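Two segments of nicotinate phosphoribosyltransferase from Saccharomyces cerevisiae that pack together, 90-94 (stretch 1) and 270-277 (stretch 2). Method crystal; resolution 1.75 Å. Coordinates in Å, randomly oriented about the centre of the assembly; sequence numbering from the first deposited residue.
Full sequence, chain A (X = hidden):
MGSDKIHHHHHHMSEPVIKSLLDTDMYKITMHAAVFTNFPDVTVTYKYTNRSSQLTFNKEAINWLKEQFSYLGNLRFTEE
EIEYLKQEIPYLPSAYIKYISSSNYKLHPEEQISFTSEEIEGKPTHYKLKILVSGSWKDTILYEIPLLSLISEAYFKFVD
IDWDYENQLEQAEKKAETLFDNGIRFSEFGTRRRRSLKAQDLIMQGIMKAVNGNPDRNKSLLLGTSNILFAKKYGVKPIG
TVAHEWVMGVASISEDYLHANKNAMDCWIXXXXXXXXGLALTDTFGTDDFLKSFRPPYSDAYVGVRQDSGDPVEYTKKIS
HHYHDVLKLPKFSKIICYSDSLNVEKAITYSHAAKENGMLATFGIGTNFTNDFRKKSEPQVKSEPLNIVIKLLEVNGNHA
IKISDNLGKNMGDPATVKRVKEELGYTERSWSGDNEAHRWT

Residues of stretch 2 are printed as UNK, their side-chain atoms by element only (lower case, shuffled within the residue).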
# COMPACT_ATOMS: atom_id res chain seq x y z
N PRO A 90 18.20 -7.00 1.61
CA PRO A 90 19.10 -8.13 1.65
C PRO A 90 18.54 -9.35 2.36
O PRO A 90 19.03 -10.44 2.15
CB PRO A 90 20.34 -7.58 2.40
CG PRO A 90 19.83 -6.48 3.18
CD PRO A 90 18.73 -5.87 2.40
N TYR A 91 17.49 -9.15 3.16
CA TYR A 91 16.83 -10.22 3.89
C TYR A 91 15.78 -10.96 3.09
O TYR A 91 15.18 -11.89 3.58
CB TYR A 91 16.22 -9.65 5.19
CG TYR A 91 15.33 -8.44 5.02
CD1 TYR A 91 13.97 -8.58 4.75
CD2 TYR A 91 15.86 -7.15 5.11
CE1 TYR A 91 13.15 -7.49 4.59
CE2 TYR A 91 15.05 -6.05 4.95
CZ TYR A 91 13.71 -6.22 4.68
OH TYR A 91 12.91 -5.12 4.52
N LEU A 92 15.53 -10.57 1.83
CA LEU A 92 14.72 -11.44 0.96
C LEU A 92 15.39 -12.80 0.89
O LEU A 92 16.61 -12.88 0.70
CB LEU A 92 14.59 -10.90 -0.46
CG LEU A 92 13.82 -9.60 -0.61
CD1 LEU A 92 13.88 -9.08 -2.06
CD2 LEU A 92 12.38 -9.79 -0.20
N PRO A 93 14.63 -13.88 1.09
CA PRO A 93 15.23 -15.19 1.01
C PRO A 93 15.89 -15.51 -0.34
O PRO A 93 15.37 -15.18 -1.41
CB PRO A 93 14.09 -16.17 1.31
CG PRO A 93 13.00 -15.34 1.88
CD PRO A 93 13.20 -13.93 1.47
N SER A 94 17.01 -16.22 -0.26
CA SER A 94 17.69 -16.72 -1.43
C SER A 94 16.81 -17.41 -2.46
O SER A 94 16.92 -17.16 -3.68
CB SER A 94 18.83 -17.67 -0.99
OG SER A 94 19.83 -16.85 -0.44
N UNK A 270 9.99 -15.71 10.96
CA UNK A 270 10.69 -16.90 10.49
C UNK A 270 11.14 -16.73 9.03
O UNK A 270 12.19 -17.25 8.67
c UNK A 270 9.84 -18.16 10.75
n UNK A 270 8.59 -19.20 12.57
c UNK A 270 9.65 -18.47 12.26
o UNK A 270 10.43 -18.05 13.13
N UNK A 271 10.43 -15.93 8.23
CA UNK A 271 10.83 -15.66 6.85
C UNK A 271 11.97 -14.64 6.66
O UNK A 271 12.90 -14.88 5.88
o UNK A 271 8.60 -16.20 6.16
c UNK A 271 9.97 -15.00 4.54
c UNK A 271 9.61 -15.20 6.02
N UNK A 272 11.91 -13.52 7.35
CA UNK A 272 12.85 -12.44 7.11
C UNK A 272 13.88 -12.24 8.21
O UNK A 272 14.84 -11.49 8.01
c UNK A 272 9.78 -10.92 5.85
c UNK A 272 11.65 -11.52 4.46
c UNK A 272 8.93 -10.96 4.75
c UNK A 272 9.44 -11.25 3.48
c UNK A 272 11.15 -11.19 5.72
c UNK A 272 12.06 -11.16 6.93
c UNK A 272 10.80 -11.54 3.33
N UNK A 273 13.65 -12.84 9.36
CA UNK A 273 14.51 -12.64 10.50
C UNK A 273 13.90 -11.61 11.43
O UNK A 273 13.31 -10.61 10.98
N UNK A 274 14.05 -11.86 12.73
CA UNK A 274 13.47 -10.99 13.77
C UNK A 274 13.92 -9.56 13.59
O UNK A 274 13.11 -8.63 13.68
c UNK A 274 13.84 -11.46 15.14
N UNK A 275 15.19 -9.35 13.29
CA UNK A 275 15.64 -7.97 13.17
C UNK A 275 15.00 -7.21 12.01
O UNK A 275 14.98 -5.96 12.04
n UNK A 275 20.24 -9.62 10.47
c UNK A 275 20.23 -8.20 10.93
c UNK A 275 17.88 -8.19 11.92
c UNK A 275 17.15 -7.87 13.17
c UNK A 275 19.39 -7.99 12.17
N UNK A 276 14.48 -7.94 11.00
CA UNK A 276 13.87 -7.33 9.82
C UNK A 276 12.35 -7.32 9.85
O UNK A 276 11.71 -7.02 8.84
c UNK A 276 14.41 -8.04 8.58
c UNK A 276 15.92 -8.06 8.54
o UNK A 276 16.51 -7.00 8.59
n UNK A 276 16.55 -9.27 8.50
N UNK A 277 11.77 -7.55 11.03
CA UNK A 277 10.32 -7.67 11.20
C UNK A 277 9.59 -6.38 10.76
O UNK A 277 8.57 -6.46 10.15
c UNK A 277 9.99 -7.99 12.61

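Position 270 carries two carbons in line, the second bonded to one oxygen and one nitrogen, all out of reach of stretch 1. That is a carboxamide one methylene from the backbone, hence Asn 270, at helical backbone angles (-63/-28). It takes no part in the contact.

Position 271 has a branched side chain of three atoms, one carbon bearing an oxygen and a second carbon. The terminal carbon of position 271 lies 4.0 Å from CG of Pro 93, and the backbone O of position 271 lies at the same 4.0 Å from Pro 93 CG. The branching is the pattern of threonine. In Thr 271, with chi1 in the m well, the carbon near Pro 93 is the methyl CG2; the hydroxyl OG1 is hydrogen-bonded elsewhere in the structure.

Position 272 shows seven carbons: one attached to the backbone, then a closed six-membered ring with no heteroatom. The ring meets three residues of stretch 1: one carbon of it is 3.8 Å from Tyr 91 CD1, while another is 3.9 Å from Pro 93 CD and 4.2 Å from Leu 92 CD2. An aromatic ring lacking a hydroxyl gives Phe 272, and these two carbons are its CD1 and CE1. The CA atoms of Tyr 91 and Phe 272, 5.6 Å apart, mark the closest backbone register.

Position 273 has no side-chain atoms and is therefore Gly 273. It is the first residue after the helix to leave helical angles, with phi/psi of 98/142. At these angles a CB would be jammed against the carbonyl oxygen of the preceding residue, so the local backbone by itself calls for glycine.

Position 274 has a single carbon, out of reach of stretch 1, which makes it Ala 274. Position 275 has four carbons in a row ending in nitrogen; the end bends nearer to stretch 1 but makes no contact. This is the chain of Lys 275.

Position 276 again has two carbons, the second carrying oxygen and nitrogen. The nitrogen of position 276 approaches Tyr 91 CB to 3.3 Å, and CB sits over the Tyr 91 ring, 3.8 Å from its centroid and 15° off the normal. This carboxamide on one methylene gives Asn 276; its ND2 donates a hydrogen bond to Phe 272 O at 2.8 Å, with an N-H...O angle of 166°. Asn 276 N bonds to Gly 273 O at 2.9 Å.

Position 277 has one carbon, pointing away from stretch 1, so it is Ala 277.

The contact buries 277 Å² in total and contains no hydrogen bond between the stretches, so packing carries it. Tyr 91 contributes the largest covered area. One face of its ring receives Asn 276 CB as a CH-pi contact, while its edge is directed toward the face of Phe 272 in an offset edge-to-face pair, with planes at 79°. The internal Asn 276 bond to Phe 272 O ties together the two residues that pack against Tyr 91, and Pro 93 and Leu 92 extend the apolar packing.

Stretch 2 270-277: NTFGAKNA
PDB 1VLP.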